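Local coordinates for flagellar hook-associated protein (PDB 4UT1), which probably serves as a structural protein of the bacterial flagellum, helping to form the junction that joins the hook to the filament, at residues A[107-112]-A[600-605]; A[305-310]-A[595-600]. All coordinates share one frame; numbering follows the deposited sequence.

Contact 1: A[107-112]-A[600-605]; sequences GSPTAG and YVNAIG. With EDO (1,2-ethanediol), chain P.
Val601 packs against the loop at Gly107 to Pro109, and its atoms take successive places along that backbone. CB comes first, 3.7 Å from CA of Pro109. From there CG1, anti to its own backbone N (chi1 165°), reaches O of Gly107 at 3.2 Å, a close carbon-to-oxygen approach. The same CG1 is 3.6 Å from N of Pro109 and makes the apolar side-chain contact with CB of Pro109 at 3.7 Å. The other methyl, CG2, has a looser approach, 3.9 Å from CA of Pro109. A branched valine suits this place because its two methyls fill the contact close to the helix backbone. Asn602 adds a second touch one residue on: its OD1 lies 3.6 Å from CG of Pro109 and also meets CB of that ring, the two side chains crossing at about a right angle. No hydrogen bond joins the segments; within the loop, Ser108 to Ala111 is a type I turn, with Pro109 in its second position, where a proline's restricted phi fits well. Ser108 OG accepts from N of Thr110 at 3.1 Å, N-H...O 161°, an ST turn. Gly107, just past the end of helix 80-106, has the positive phi (75°) that glycine adopts readily. Tyr600 takes no part in the loop contact; buried in the bundle, its OH is hydrogen-bonded to OH of Tyr158 and lies 2.8 Å from O2 of an ethanediol, a bond in which either oxygen could be the donor. The loop thus links helices 80-106 and 113-129 while resting on helix 593-630, whose Val601 and Tyr600 also touch Val106 and whose Ile604 packs on Leu102 of helix 80-106 and Ala303 of helix 287-322.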
# COMPACT_ATOMS: atom_id res chain seq x y z
N GLY A 107 -10.44 -7.91 13.00
CA GLY A 107 -11.76 -7.53 13.48
C GLY A 107 -12.69 -6.96 12.42
O GLY A 107 -12.61 -7.34 11.24
N SER A 108 -13.56 -6.03 12.82
CA SER A 108 -14.64 -5.55 11.97
C SER A 108 -14.19 -4.56 10.88
O SER A 108 -13.32 -3.72 11.12
CB SER A 108 -15.72 -4.89 12.86
OG SER A 108 -16.55 -4.04 12.09
N PRO A 109 -14.79 -4.66 9.69
CA PRO A 109 -14.43 -3.76 8.58
C PRO A 109 -14.86 -2.33 8.83
O PRO A 109 -14.42 -1.44 8.11
CB PRO A 109 -15.17 -4.37 7.38
CG PRO A 109 -16.30 -5.11 7.98
CD PRO A 109 -15.80 -5.66 9.28
N THR A 110 -15.69 -2.12 9.84
CA THR A 110 -16.22 -0.80 10.16
C THR A 110 -15.80 -0.35 11.56
O THR A 110 -16.44 0.52 12.15
CB THR A 110 -17.77 -0.77 10.08
OG1 THR A 110 -18.30 -1.84 10.88
CG2 THR A 110 -18.24 -0.96 8.65
N ALA A 111 -14.75 -0.96 12.09
CA ALA A 111 -14.23 -0.58 13.40
C ALA A 111 -12.71 -0.39 13.35
O ALA A 111 -12.13 -0.25 12.27
CB ALA A 111 -14.59 -1.64 14.45
N GLY A 112 -12.08 -0.40 14.52
CA GLY A 112 -10.64 -0.33 14.61
C GLY A 112 -10.08 0.89 13.89
O GLY A 112 -10.52 2.01 14.12
N TYR A 600 -10.21 -4.09 2.64
CA TYR A 600 -9.01 -4.78 3.12
C TYR A 600 -9.39 -5.82 4.18
O TYR A 600 -8.90 -6.96 4.17
CB TYR A 600 -8.00 -3.74 3.67
CG TYR A 600 -7.30 -4.11 4.95
CD1 TYR A 600 -6.11 -4.84 4.92
CD2 TYR A 600 -7.80 -3.71 6.18
CE1 TYR A 600 -5.47 -5.18 6.08
CE2 TYR A 600 -7.16 -4.05 7.35
CZ TYR A 600 -5.99 -4.78 7.29
OH TYR A 600 -5.34 -5.12 8.45
N VAL A 601 -10.31 -5.46 5.07
CA VAL A 601 -10.74 -6.40 6.11
C VAL A 601 -11.55 -7.54 5.50
O VAL A 601 -11.35 -8.71 5.84
CB VAL A 601 -11.58 -5.69 7.20
CG1 VAL A 601 -12.34 -6.70 8.07
CG2 VAL A 601 -10.68 -4.82 8.07
N ASN A 602 -12.44 -7.20 4.58
CA ASN A 602 -13.33 -8.20 3.98
C ASN A 602 -12.58 -9.22 3.13
O ASN A 602 -13.02 -10.36 3.02
CB ASN A 602 -14.40 -7.51 3.13
CG ASN A 602 -15.46 -6.82 3.98
OD1 ASN A 602 -15.64 -7.16 5.14
ND2 ASN A 602 -16.15 -5.84 3.40
N ALA A 603 -11.46 -8.82 2.54
CA ALA A 603 -10.63 -9.77 1.80
C ALA A 603 -10.14 -10.85 2.75
O ALA A 603 -10.18 -12.04 2.43
CB ALA A 603 -9.44 -9.07 1.12
N ILE A 604 -9.69 -10.43 3.92
CA ILE A 604 -9.23 -11.38 4.93
C ILE A 604 -10.41 -12.23 5.44
O ILE A 604 -10.30 -13.46 5.55
CB ILE A 604 -8.55 -10.65 6.11
CG1 ILE A 604 -7.30 -9.91 5.61
CG2 ILE A 604 -8.21 -11.66 7.23
CD1 ILE A 604 -6.74 -8.85 6.56
N GLY A 605 -11.53 -11.58 5.73
CA GLY A 605 -12.69 -12.28 6.25
C GLY A 605 -13.26 -13.31 5.29
O GLY A 605 -13.64 -14.41 5.71
C1 EDO P . -6.65 -3.92 13.18
O1 EDO P . -7.16 -2.58 13.33
C2 EDO P . -5.69 -4.01 12.00
O2 EDO P . -6.35 -3.79 10.73

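Contact 2: A[305-310]-A[595-600]; sequences AQLGAL and GAYAGY. With EDO (1,2-ethanediol), chain P.
Two long helices of the helical bundle, 287-322 and 593-630, run antiparallel here, with segment axes 9.8 Å apart and their directions at 168°. Between them Leu307 lies against two tyrosines. Its CB sits over one face of the Tyr600 ring, 4.1 Å from the centroid and 25° off the ring normal, a CH-pi contact displaced toward the rim. With CG anti to the backbone N, the leucine runs alongside Tyr597, its CD1 meeting the edge of that ring 3.9 Å from CE1, while CD2 touches OH of Tyr600. Leu310 fills the next part of the interface. Its CD1 lies against CA and CB of Tyr597, in the plane of the ring at its edge, and its CD2 presses on CB of Ala596 at 3.4 Å, tighter than usual for two carbons; alanine offers only a methyl, against which the leucine tip fits closely. At the other end of the contact Gln306 crosses Tyr600 at a slant with an extended chain, its amide nearly perpendicular to the ring, and OE1 comes 3.7 Å from CA of Tyr600. One water bridges this end: it donates to OE1 of Gln306 at 2.7 Å and to O of Tyr600 at 2.9 Å, so both its protons are used. Tyr600 has chi1 138°, off a staggered position, and in this setting its ring lies against Leu307 CB with its OH at the ethanediol. Tyr597 OH meets ethanediol O2 at 3.0 Å, donor undecided, so that one oxygen joins both tyrosine hydroxyls. The chemistry is therefore divided: carbon-to-carbon packing in the middle, with polar groups at its ends met by a water and by hydroxyls. Tyrosine suits both demands, giving leucine a ring face or edge and, at Tyr600, a hydroxyl for Tyr158.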
# COMPACT_ATOMS: atom_id res chain seq x y z
N ALA A 305 0.25 -4.65 2.48
CA ALA A 305 0.43 -3.66 1.43
C ALA A 305 -0.80 -2.77 1.33
O ALA A 305 -0.70 -1.55 1.09
CB ALA A 305 0.71 -4.33 0.08
N GLN A 306 -1.97 -3.38 1.47
CA GLN A 306 -3.23 -2.62 1.42
C GLN A 306 -3.40 -1.70 2.62
O GLN A 306 -3.80 -0.54 2.46
CB GLN A 306 -4.41 -3.59 1.33
CG GLN A 306 -4.43 -4.39 0.02
CD GLN A 306 -5.28 -5.64 0.10
OE1 GLN A 306 -6.17 -5.76 0.95
NE2 GLN A 306 -5.01 -6.59 -0.78
N LEU A 307 -3.11 -2.19 3.81
CA LEU A 307 -3.27 -1.37 5.00
C LEU A 307 -2.20 -0.29 5.00
O LEU A 307 -2.45 0.83 5.39
CB LEU A 307 -3.21 -2.20 6.27
CG LEU A 307 -3.40 -1.41 7.57
CD1 LEU A 307 -4.76 -0.71 7.60
CD2 LEU A 307 -3.24 -2.31 8.78
N GLY A 308 -1.00 -0.63 4.55
CA GLY A 308 0.06 0.36 4.41
C GLY A 308 -0.33 1.46 3.44
O GLY A 308 -0.00 2.65 3.65
N ALA A 309 -1.05 1.08 2.39
CA ALA A 309 -1.49 2.05 1.39
C ALA A 309 -2.45 3.06 2.00
O ALA A 309 -2.40 4.25 1.66
CB ALA A 309 -2.14 1.34 0.20
N LEU A 310 -3.32 2.61 2.91
CA LEU A 310 -4.21 3.54 3.60
C LEU A 310 -3.44 4.57 4.42
O LEU A 310 -3.75 5.77 4.37
CB LEU A 310 -5.19 2.79 4.51
CG LEU A 310 -6.10 1.77 3.83
CD1 LEU A 310 -7.17 1.31 4.81
CD2 LEU A 310 -6.72 2.35 2.55
N GLY A 595 -13.74 3.23 3.34
CA GLY A 595 -14.27 2.29 2.36
C GLY A 595 -13.18 1.31 1.94
O GLY A 595 -13.43 0.12 1.79
N ALA A 596 -11.97 1.83 1.75
CA ALA A 596 -10.84 0.98 1.39
C ALA A 596 -10.46 0.07 2.55
O ALA A 596 -10.13 -1.09 2.35
CB ALA A 596 -9.65 1.83 0.96
N TYR A 597 -10.52 0.60 3.77
CA TYR A 597 -10.30 -0.23 4.96
C TYR A 597 -11.27 -1.41 5.03
O TYR A 597 -10.88 -2.52 5.40
CB TYR A 597 -10.43 0.59 6.24
CG TYR A 597 -10.07 -0.19 7.49
CD1 TYR A 597 -8.74 -0.39 7.84
CD2 TYR A 597 -11.05 -0.75 8.30
CE1 TYR A 597 -8.40 -1.10 8.96
CE2 TYR A 597 -10.71 -1.46 9.44
CZ TYR A 597 -9.38 -1.63 9.76
OH TYR A 597 -9.02 -2.35 10.88
N ALA A 598 -12.53 -1.16 4.71
CA ALA A 598 -13.53 -2.22 4.75
C ALA A 598 -13.22 -3.32 3.73
O ALA A 598 -13.42 -4.50 3.99
CB ALA A 598 -14.93 -1.66 4.53
N GLY A 599 -12.74 -2.92 2.56
CA GLY A 599 -12.35 -3.89 1.54
C GLY A 599 -11.17 -4.73 1.99
O GLY A 599 -11.13 -5.94 1.76
N TYR A 600 -10.21 -4.09 2.64
CA TYR A 600 -9.01 -4.78 3.12
C TYR A 600 -9.39 -5.82 4.18
O TYR A 600 -8.90 -6.96 4.17
CB TYR A 600 -8.00 -3.74 3.67
CG TYR A 600 -7.30 -4.11 4.95
CD1 TYR A 600 -6.11 -4.84 4.92
CD2 TYR A 600 -7.80 -3.71 6.18
CE1 TYR A 600 -5.47 -5.18 6.08
CE2 TYR A 600 -7.16 -4.05 7.35
CZ TYR A 600 -5.99 -4.78 7.29
OH TYR A 600 -5.34 -5.12 8.45
C1 EDO P . -6.65 -3.92 13.18
O1 EDO P . -7.16 -2.58 13.33
C2 EDO P . -5.69 -4.01 12.00
O2 EDO P . -6.35 -3.79 10.73
O HOH W 1 -6.63 -7.84 2.66

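Overall arrangement
Contacts 1 and 2 use successive turns of helix 593-630, their centres about 9 Å apart. Tyr600 lies in both segments but packs only in contact 2. Val601 points at the 107-112 loop, Ala596 and Tyr600 at helix 287-322, and Tyr597 lies between. The Tyr597 ring joins the two regions, since its CE2 lies 3.4 Å from O of Ala111 and its CD2 is 3.5 Å from O of Pro109. The ethanediol, probably taken up from the crystallisation liquor, sits beside both contacts. Together they pack elements far apart in sequence around the last modelled helix.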